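Local atomic coordinates of 5-carboxyvanillate decarboxylase (Sphingomonas paucimobilis, PDB entry 4L6D), a protein that probably removes a carboxyl group from 5-carboxyvanillate as a manganese-dependent lyase of the amidohydrolase fold, and is seen here with vanillic acid bound. Residues Arg3-Glu8 against Val69-Leu74; Glu59-Met64 against Pro108-Gly113; Ile269-Val274 against Val292-Asp297. All coordinates share one frame; numbering follows the deposited sequence.

Contact 1: residues Arg3-Glu8 against Val69-Leu74; sequences RLIATE and VDMHLL. With MN (manganese (II) ion), chain I.
Leu4 and Ala6 exchange backbone bonds with Met71 and Leu73, setting Ile5 beside Met71 and Ala6 beside His72 in two neighbouring parallel strands. Met71 N donates to Leu4 O at 3.1 Å, Ala6 N to Met71 O at 2.9 Å and Leu73 N to Ala6 O at 2.8 Å, so Met71 is gripped through both its amide and its carbonyl. A side chain extends the pairing toward the chain start: in the conformer described, one of two, Leu4 N gives a nearly straight bond (170°) to Asp70 OD1, reaching it from above the carboxylate plane over a distance of 2.9 Å.

The apolar contacts are looser. Ile5 and Met71 lie side by side on one face of the sheet, CG1 of Ile5 4.2 Å from CB of Met71, while on the other face Ala6 CB approaches His72 CD2. Leu73 CD2 crosses to Thr7 CB.

A charged group closes the outer end. Arg3, its chain extended, brings NH2 within 3.8 Å of Met71 SD, and NH2 forms a salt bridge with Thr335 at the chain terminus.

At Thr7 the chain turns a corner, and one water donates to both Thr7 O and Leu73 O. Glu8 OE2 then binds manganese at 2.2 Å, while OE1 is held by Tyr172 and Ser272. In this amidohydrolase barrel, the chemistry thus passes from strand pairing to metal ligation, and the bonds on OE1 probably help to fix the orientation of the metal-binding carboxylate.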
loop_
_atom_site.group_PDB
_atom_site.type_symbol
_atom_site.label_atom_id
_atom_site.label_comp_id
_atom_site.label_asym_id
_atom_site.label_seq_id
_atom_site.Cartn_x
_atom_site.Cartn_y
_atom_site.Cartn_z
ATOM N N ARG A 3 -26.423 4.400 17.207
ATOM C CA ARG A 3 -26.712 5.104 15.959
ATOM C C ARG A 3 -25.659 4.788 14.909
ATOM O O ARG A 3 -24.478 5.123 15.058
ATOM C CB ARG A 3 -26.814 6.617 16.170
ATOM C CG ARG A 3 -27.299 7.354 14.920
ATOM C CD ARG A 3 -27.279 8.865 15.106
ATOM N NE ARG A 3 -28.112 9.545 14.113
ATOM C CZ ARG A 3 -28.167 10.865 13.966
ATOM N NH1 ARG A 3 -27.418 11.649 14.732
ATOM N NH2 ARG A 3 -28.967 11.401 13.049
ATOM N N LEU A 4 -26.092 4.103 13.859
ATOM C CA LEU A 4 -25.210 3.690 12.792
ATOM C C LEU A 4 -25.392 4.579 11.568
ATOM O O LEU A 4 -26.473 4.623 10.985
ATOM C CB LEU A 4 -25.510 2.240 12.429
ATOM C CG LEU A 4 -24.984 1.225 13.437
ATOM C CD1 LEU A 4 -25.753 -0.091 13.341
ATOM C CD2 LEU A 4 -23.521 0.993 13.192
ATOM N N ILE A 5 -24.336 5.304 11.216
ATOM C CA ILE A 5 -24.322 6.143 10.028
ATOM C C ILE A 5 -23.246 5.606 9.094
ATOM O O ILE A 5 -22.058 5.775 9.349
ATOM C CB ILE A 5 -24.039 7.625 10.395
ATOM C CG1 ILE A 5 -25.123 8.172 11.335
ATOM C CG2 ILE A 5 -23.914 8.476 9.127
ATOM C CD1 ILE A 5 -24.787 9.553 11.900
ATOM N N ALA A 6 -23.664 4.931 8.025
ATOM C CA ALA A 6 -22.724 4.334 7.076
ATOM C C ALA A 6 -22.189 5.405 6.122
ATOM O O ALA A 6 -22.973 6.125 5.516
ATOM C CB ALA A 6 -23.411 3.214 6.298
ATOM N N THR A 7 -20.873 5.525 5.993
ATOM C CA THR A 7 -20.309 6.697 5.318
ATOM C C THR A 7 -19.773 6.552 3.891
ATOM O O THR A 7 -19.289 7.545 3.337
ATOM C CB THR A 7 -19.202 7.358 6.164
ATOM O OG1 THR A 7 -18.197 6.382 6.493
ATOM C CG2 THR A 7 -19.788 7.937 7.447
ATOM N N GLU A 8 -19.852 5.364 3.288
ATOM C CA GLU A 8 -19.343 5.202 1.919
ATOM C C GLU A 8 -20.354 4.469 1.051
ATOM O O GLU A 8 -20.060 3.420 0.472
ATOM C CB GLU A 8 -17.998 4.463 1.879
ATOM C CG GLU A 8 -17.218 4.761 0.570
ATOM C CD GLU A 8 -15.978 3.897 0.399
ATOM O OE1 GLU A 8 -15.033 4.031 1.212
ATOM O OE2 GLU A 8 -15.942 3.081 -0.548
ATOM N N VAL A 69 -29.800 0.035 10.661
ATOM C CA VAL A 69 -28.918 1.099 10.198
ATOM C C VAL A 69 -29.705 2.388 10.110
ATOM O O VAL A 69 -30.659 2.480 9.347
ATOM C CB VAL A 69 -28.338 0.796 8.815
ATOM C CG1 VAL A 69 -27.426 1.929 8.364
ATOM C CG2 VAL A 69 -27.581 -0.535 8.827
ATOM N N ASP A 70 -29.299 3.385 10.886
ATOM C CA ASP A 70 -30.009 4.655 10.931
ATOM C C ASP A 70 -29.894 5.434 9.622
ATOM O O ASP A 70 -30.888 5.945 9.113
ATOM C CB ASP A 70 -29.491 5.507 12.096
ATOM C CG ASP A 70 -29.611 4.801 13.437
ATOM O OD1 ASP A 70 -28.960 3.745 13.638
ATOM O OD2 ASP A 70 -30.346 5.319 14.303
ATOM N N MET A 71 -28.682 5.538 9.087
ATOM C CA MET A 71 -28.446 6.363 7.898
ATOM C C MET A 71 -27.417 5.821 6.921
ATOM O O MET A 71 -26.476 5.116 7.298
ATOM C CB MET A 71 -27.972 7.771 8.308
ATOM C CG MET A 71 -28.923 8.537 9.207
ATOM S SD MET A 71 -28.372 10.228 9.528
ATOM C CE MET A 71 -28.917 11.017 8.002
ATOM N N HIS A 72 -27.606 6.184 5.658
ATOM C CA HIS A 72 -26.536 6.143 4.667
ATOM C C HIS A 72 -26.138 7.555 4.309
ATOM O O HIS A 72 -27.004 8.404 4.028
ATOM C CB HIS A 72 -26.994 5.491 3.370
ATOM C CG HIS A 72 -26.974 3.999 3.385
ATOM N ND1 HIS A 72 -27.036 3.256 2.226
ATOM C CD2 HIS A 72 -26.925 3.110 4.406
ATOM C CE1 HIS A 72 -27.002 1.971 2.530
ATOM N NE2 HIS A 72 -26.956 1.855 3.845
ATOM N N LEU A 73 -24.832 7.800 4.315
ATOM C CA LEU A 73 -24.251 8.978 3.666
ATOM C C LEU A 73 -23.962 8.595 2.221
ATOM O O LEU A 73 -23.044 7.813 1.940
ATOM C CB LEU A 73 -22.970 9.406 4.392
ATOM C CG LEU A 73 -22.179 10.558 3.773
ATOM C CD1 LEU A 73 -22.951 11.887 3.861
ATOM C CD2 LEU A 73 -20.807 10.664 4.452
ATOM N N LEU A 74 -24.785 9.114 1.319
ATOM C CA LEU A 74 -24.740 8.726 -0.091
ATOM C C LEU A 74 -23.679 9.507 -0.854
ATOM O O LEU A 74 -23.430 10.676 -0.565
ATOM C CB LEU A 74 -26.101 8.973 -0.746
ATOM C CG LEU A 74 -27.311 8.300 -0.097
ATOM C CD1 LEU A 74 -28.613 8.827 -0.703
ATOM C CD2 LEU A 74 -27.241 6.786 -0.262
HETATM MN MN MN I . -17.029 2.505 -2.351
HETATM O O HOH W 1 -20.606 8.232 0.857
HETATM O O HOH W 2 -18.955 3.544 -2.201
#

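Contact 2: residues Glu59-Met64 against Pro108-Gly113; sequences ERLAEM and PTRFAG
Met64 and Phe111 form the buried part of this contact, where helix 59-67 packs over the start of strand 111-115. SD of Met64 lies 3.7 Å from CE1 of Phe111, a Met-aromatic contact with the sulfur 4.6 Å from the ring centroid and oblique to it, 56° off the normal. Arg60 CD meets the same ring atom, CE1 of Phe111, also at 3.7 Å, and the bend at chi3 (-57°) turns NE aside; its guanidinium is bonded to Ala10 O and, weakly, to His72.

On the partly exposed side the packing passes to Leu61 and Arg110. Leu61 CD1 sits over one face of the Arg110 guanidinium, 3.6 Å from NH1 of Arg110 and offset toward the rim, while Met64 CB approaches NH2. Arg110, folded at chi2 and chi3, is held by Asp70 O, Val69 O and a salt bridge to Asp65. An alanine in place of Arg110 would probably leave the Asp65 carboxylate without this partner and open a gap under Leu61 CD1.

Between these segments the contact is thus packing, of methionine sulfur and aliphatic groups against a ring and a guanidinium, and the charge of Arg110 is probably balanced by Asp65 of the same helix.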
loop_
_atom_site.group_PDB
_atom_site.type_symbol
_atom_site.label_atom_id
_atom_site.label_comp_id
_atom_site.label_asym_id
_atom_site.label_seq_id
_atom_site.Cartn_x
_atom_site.Cartn_y
_atom_site.Cartn_z
ATOM N N GLU A 59 -35.066 -1.665 -1.850
ATOM C CA GLU A 59 -34.192 -2.659 -1.227
ATOM C C GLU A 59 -33.260 -2.023 -0.188
ATOM O O GLU A 59 -33.084 -2.559 0.910
ATOM C CB GLU A 59 -33.370 -3.402 -2.291
ATOM C CG GLU A 59 -32.300 -4.364 -1.735
ATOM C CD GLU A 59 -31.359 -4.904 -2.815
ATOM O OE1 GLU A 59 -31.620 -4.665 -4.016
ATOM O OE2 GLU A 59 -30.352 -5.561 -2.464
ATOM N N ARG A 60 -32.680 -0.873 -0.527
ATOM C CA ARG A 60 -31.680 -0.257 0.339
ATOM C C ARG A 60 -32.279 0.096 1.701
ATOM O O ARG A 60 -31.710 -0.226 2.743
ATOM C CB ARG A 60 -31.074 0.985 -0.323
ATOM C CG ARG A 60 -29.970 1.650 0.492
ATOM C CD ARG A 60 -29.623 3.028 -0.063
ATOM N NE ARG A 60 -29.224 2.991 -1.470
ATOM C CZ ARG A 60 -27.979 3.144 -1.915
ATOM N NH1 ARG A 60 -26.964 3.362 -1.075
ATOM N NH2 ARG A 60 -27.751 3.094 -3.222
ATOM N N LEU A 61 -33.425 0.763 1.693
ATOM C CA LEU A 61 -34.060 1.138 2.953
ATOM C C LEU A 61 -34.563 -0.097 3.716
ATOM O O LEU A 61 -34.474 -0.146 4.945
ATOM C CB LEU A 61 -35.203 2.117 2.693
ATOM C CG LEU A 61 -35.783 2.844 3.901
ATOM C CD1 LEU A 61 -34.710 3.609 4.669
ATOM C CD2 LEU A 61 -36.877 3.790 3.419
ATOM N N ALA A 62 -35.084 -1.087 2.996
ATOM C CA ALA A 62 -35.533 -2.316 3.646
ATOM C C ALA A 62 -34.375 -2.990 4.383
ATOM O O ALA A 62 -34.540 -3.477 5.504
ATOM C CB ALA A 62 -36.166 -3.275 2.629
ATOM N N GLU A 63 -33.210 -3.008 3.749
ATOM C CA GLU A 63 -32.025 -3.612 4.362
ATOM C C GLU A 63 -31.523 -2.776 5.538
ATOM O O GLU A 63 -31.081 -3.316 6.554
ATOM C CB GLU A 63 -30.912 -3.777 3.331
ATOM C CG GLU A 63 -31.139 -4.942 2.408
ATOM C CD GLU A 63 -30.736 -6.252 3.050
ATOM O OE1 GLU A 63 -29.536 -6.411 3.365
ATOM O OE2 GLU A 63 -31.615 -7.114 3.252
ATOM N N MET A 64 -31.588 -1.455 5.410
ATOM C CA MET A 64 -31.262 -0.600 6.545
ATOM C C MET A 64 -32.178 -0.907 7.720
ATOM O O MET A 64 -31.725 -1.047 8.851
ATOM C CB MET A 64 -31.344 0.879 6.162
ATOM C CG MET A 64 -30.234 1.313 5.199
ATOM S SD MET A 64 -30.601 2.883 4.379
ATOM C CE MET A 64 -30.603 4.000 5.789
ATOM N N PRO A 108 -34.721 12.810 5.086
ATOM C CA PRO A 108 -33.514 13.397 5.676
ATOM C C PRO A 108 -33.087 12.774 7.001
ATOM O O PRO A 108 -31.976 13.060 7.448
ATOM C CB PRO A 108 -33.907 14.866 5.881
ATOM C CG PRO A 108 -35.393 14.844 6.023
ATOM C CD PRO A 108 -35.852 13.761 5.078
ATOM N N THR A 109 -33.932 11.953 7.625
ATOM C CA THR A 109 -33.496 11.248 8.826
ATOM C C THR A 109 -32.785 9.939 8.482
ATOM O O THR A 109 -32.136 9.342 9.349
ATOM C CB THR A 109 -34.647 10.948 9.800
ATOM O OG1 THR A 109 -35.514 9.968 9.223
ATOM C CG2 THR A 109 -35.422 12.218 10.137
ATOM N N ARG A 110 -32.899 9.506 7.224
ATOM C CA ARG A 110 -32.281 8.248 6.792
ATOM C C ARG A 110 -31.132 8.437 5.812
ATOM O O ARG A 110 -30.280 7.563 5.678
ATOM C CB ARG A 110 -33.312 7.302 6.172
ATOM C CG ARG A 110 -34.562 7.066 7.041
ATOM C CD ARG A 110 -34.248 6.557 8.464
ATOM N NE ARG A 110 -33.534 5.273 8.518
ATOM C CZ ARG A 110 -34.118 4.085 8.401
ATOM N NH1 ARG A 110 -35.421 4.002 8.198
ATOM N NH2 ARG A 110 -33.398 2.970 8.464
ATOM N N PHE A 111 -31.099 9.572 5.124
ATOM C CA PHE A 111 -30.052 9.780 4.137
ATOM C C PHE A 111 -29.395 11.128 4.284
ATOM O O PHE A 111 -30.073 12.136 4.472
ATOM C CB PHE A 111 -30.601 9.579 2.719
ATOM C CG PHE A 111 -31.114 8.188 2.488
ATOM C CD1 PHE A 111 -30.223 7.135 2.341
ATOM C CD2 PHE A 111 -32.471 7.918 2.492
ATOM C CE1 PHE A 111 -30.681 5.843 2.168
ATOM C CE2 PHE A 111 -32.933 6.629 2.321
ATOM C CZ PHE A 111 -32.036 5.590 2.164
ATOM N N ALA A 112 -28.070 11.119 4.216
ATOM C CA ALA A 112 -27.282 12.334 4.071
ATOM C C ALA A 112 -26.572 12.205 2.723
ATOM O O ALA A 112 -26.615 11.140 2.108
ATOM C CB ALA A 112 -26.286 12.481 5.227
ATOM N N GLY A 113 -25.931 13.271 2.245
ATOM C CA GLY A 113 -25.329 13.208 0.929
ATOM C C GLY A 113 -24.070 14.019 0.735
ATOM O O GLY A 113 -23.912 15.104 1.294
#

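Contact 3: residues Ile269-Val274 against Val292-Asp297; sequences ITTSGV and VMWAID. With MN (manganese (II) ion), chain I; VNL (4-hydroxy-3-methoxybenzoate), chain J.
Thr271 takes over from the backbone where the two strands stop pairing. Its OG1 lies between its backbone N and carbonyl carbon (chi1 65°) and accepts a weak bond from Ala295 N at 3.3 Å; the same hydroxyl is bonded to a water that donates to Ala295 O. A second water spans Gly273 N and Ile296 O, continuing the connection beyond direct backbone contact.

Ahead of this, the pairing is parallel and short. Met293 N donates to Ile269 O at 2.8 Å, and Thr271 N to Met293 O at 2.9 Å, the latter bent to 133° at the hydrogen. Beside it, Thr270 CA makes a CA-H...O contact of 3.0 Å with the same Met293 O. Ile269 and Val292 lie side by side on one face, and Thr271 CG2 meets Val292 CG1.

Strands 267-270 and 292-293, joined by helix 277-287, make a beta-alpha-beta unit of the TIM-barrel-like amidohydrolase fold. Past their C-terminal ends, a type II turn runs from Thr271 to Val274, its positive phi at Gly273 favouring glycine, and residues 294-297 lead to the metal. Ser272 CB packs against Ala295 CB at 3.8 Å, while Ser272 OG bonds to His227 N. Asp297 OD1 binds manganese at 2.1 Å, and O3 of the bound 4-hydroxy-3-methoxybenzoate is another ligand of that ion; OD2 of Asp297 is bonded to His227.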
loop_
_atom_site.group_PDB
_atom_site.type_symbol
_atom_site.label_atom_id
_atom_site.label_comp_id
_atom_site.label_asym_id
_atom_site.label_seq_id
_atom_site.Cartn_x
_atom_site.Cartn_y
_atom_site.Cartn_z
ATOM N N ILE A 269 -10.659 8.520 8.618
ATOM C CA ILE A 269 -10.787 7.298 7.832
ATOM C C ILE A 269 -12.119 6.617 8.080
ATOM O O ILE A 269 -12.790 6.888 9.074
ATOM C CB ILE A 269 -9.627 6.290 8.100
ATOM C CG1 ILE A 269 -9.743 5.641 9.485
ATOM C CG2 ILE A 269 -8.280 6.984 7.970
ATOM C CD1 ILE A 269 -8.834 4.427 9.644
ATOM N N THR A 270 -12.496 5.731 7.162
ATOM C CA THR A 270 -13.639 4.852 7.389
ATOM C C THR A 270 -13.244 3.397 7.251
ATOM O O THR A 270 -12.188 3.078 6.699
ATOM C CB THR A 270 -14.846 5.133 6.467
ATOM O OG1 THR A 270 -14.710 4.383 5.252
ATOM C CG2 THR A 270 -14.996 6.631 6.162
ATOM N N THR A 271 -14.119 2.525 7.743
ATOM C CA THR A 271 -13.870 1.087 7.760
ATOM C C THR A 271 -14.447 0.349 6.553
ATOM O O THR A 271 -14.503 -0.873 6.575
ATOM C CB THR A 271 -14.476 0.446 9.025
ATOM O OG1 THR A 271 -15.901 0.570 8.979
ATOM C CG2 THR A 271 -13.956 1.150 10.294
ATOM N N SER A 272 -14.891 1.074 5.524
ATOM C CA SER A 272 -15.488 0.412 4.355
ATOM C C SER A 272 -14.606 -0.717 3.844
ATOM O O SER A 272 -13.410 -0.535 3.625
ATOM C CB SER A 272 -15.721 1.414 3.227
ATOM O OG SER A 272 -14.534 2.138 2.963
ATOM N N GLY A 273 -15.181 -1.898 3.666
ATOM C CA GLY A 273 -14.425 -2.999 3.087
ATOM C C GLY A 273 -13.302 -3.580 3.920
ATOM O O GLY A 273 -12.541 -4.405 3.417
ATOM N N VAL A 274 -13.191 -3.163 5.179
ATOM C CA VAL A 274 -12.159 -3.679 6.083
ATOM C C VAL A 274 -12.808 -4.003 7.421
ATOM O O VAL A 274 -12.670 -3.274 8.412
ATOM C CB VAL A 274 -10.979 -2.700 6.260
ATOM C CG1 VAL A 274 -9.879 -3.319 7.139
ATOM C CG2 VAL A 274 -10.421 -2.312 4.887
ATOM N N VAL A 292 -11.928 7.764 13.220
ATOM C CA VAL A 292 -12.366 6.541 12.559
ATOM C C VAL A 292 -13.882 6.479 12.482
ATOM O O VAL A 292 -14.557 6.590 13.498
ATOM C CB VAL A 292 -11.847 5.285 13.288
ATOM C CG1 VAL A 292 -12.204 4.026 12.496
ATOM C CG2 VAL A 292 -10.337 5.383 13.508
ATOM N N MET A 293 -14.404 6.261 11.276
ATOM C CA MET A 293 -15.843 6.164 11.045
ATOM C C MET A 293 -16.214 4.828 10.439
ATOM O O MET A 293 -15.439 4.227 9.710
ATOM C CB MET A 293 -16.294 7.264 10.092
ATOM C CG MET A 293 -16.202 8.643 10.704
ATOM S SD MET A 293 -16.589 9.963 9.537
ATOM C CE MET A 293 -15.087 10.046 8.569
ATOM N N TRP A 294 -17.428 4.380 10.724
ATOM C CA TRP A 294 -17.940 3.152 10.142
ATOM C C TRP A 294 -18.541 3.391 8.752
ATOM O O TRP A 294 -19.063 4.472 8.456
ATOM C CB TRP A 294 -18.967 2.555 11.109
ATOM C CG TRP A 294 -19.647 1.316 10.621
ATOM C CD1 TRP A 294 -19.109 0.069 10.518
ATOM C CD2 TRP A 294 -21.001 1.216 10.174
ATOM N NE1 TRP A 294 -20.050 -0.811 10.023
ATOM C CE2 TRP A 294 -21.224 -0.127 9.817
ATOM C CE3 TRP A 294 -22.055 2.139 10.055
ATOM C CZ2 TRP A 294 -22.455 -0.573 9.340
ATOM C CZ3 TRP A 294 -23.271 1.697 9.579
ATOM C CH2 TRP A 294 -23.462 0.350 9.230
ATOM N N ALA A 295 -18.465 2.369 7.901
ATOM C CA ALA A 295 -19.102 2.403 6.583
ATOM C C ALA A 295 -19.433 0.981 6.145
ATOM O O ALA A 295 -18.964 0.024 6.760
ATOM C CB ALA A 295 -18.199 3.078 5.548
ATOM N N ILE A 296 -20.214 0.845 5.071
ATOM C CA ILE A 296 -20.569 -0.466 4.538
ATOM C C ILE A 296 -19.937 -0.704 3.170
ATOM O O ILE A 296 -19.495 -1.820 2.879
ATOM C CB ILE A 296 -22.095 -0.642 4.418
ATOM C CG1 ILE A 296 -22.775 -0.443 5.776
ATOM C CG2 ILE A 296 -22.425 -2.012 3.819
ATOM C CD1 ILE A 296 -24.267 -0.215 5.653
ATOM N N ASP A 297 -19.892 0.343 2.342
ATOM C CA ASP A 297 -19.604 0.216 0.910
ATOM C C ASP A 297 -20.746 -0.492 0.160
ATOM O O ASP A 297 -20.508 -1.240 -0.792
ATOM C CB ASP A 297 -18.257 -0.487 0.644
ATOM C CG ASP A 297 -17.400 0.254 -0.361
ATOM O OD1 ASP A 297 -17.949 1.054 -1.143
ATOM O OD2 ASP A 297 -16.170 0.025 -0.376
HETATM MN MN MN I . -17.029 2.505 -2.351
HETATM C C1 VNL J . -16.585 -1.874 -6.260
HETATM C CO1 VNL J . -16.486 -1.875 -4.861
HETATM C CO2 VNL J . -16.795 -0.680 -6.976
HETATM C CM1 VNL J . -16.605 -0.672 -4.143
HETATM C CM2 VNL J . -16.901 0.525 -6.285
HETATM O OM VNL J . -17.105 1.737 -6.893
HETATM C CZ VNL J . -16.810 0.529 -4.821
HETATM C CC VNL J . -16.495 -3.180 -7.005
HETATM C CV VNL J . -17.194 1.821 -8.329
HETATM O O1 VNL J . -16.608 -4.276 -6.393
HETATM O O2 VNL J . -16.374 -3.146 -8.253
HETATM O O3 VNL J . -17.253 1.666 -4.204
HETATM O O HOH W 3 -17.111 -1.703 7.937
HETATM O O HOH W 4 -17.610 -2.762 4.729
HETATM O O HOH W 2 -18.955 3.544 -2.201
#

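All three contacts reach the same parallel sheet and are largely buried, but contact 3 is nearest the centre of the chain and contact 2 farthest from it. Contacts 1 and 2 each have a partly exposed margin, whereas every touching residue of contact 3 is buried. Contacts 1 and 3 are both strand pairings, and they converge on one manganese ion, to which Glu8 and Asp297 each give a carboxylate oxygen. They also touch directly, through Thr7 and Trp294. Contact 2 instead sets a helix against a strand by side-chain packing. It adjoins contact 1, since Leu74 of strand 71-76 pairs with Ala112 of strand 111-115, whereas contacts 2 and 3 remain about 6 Å apart at their nearest atoms.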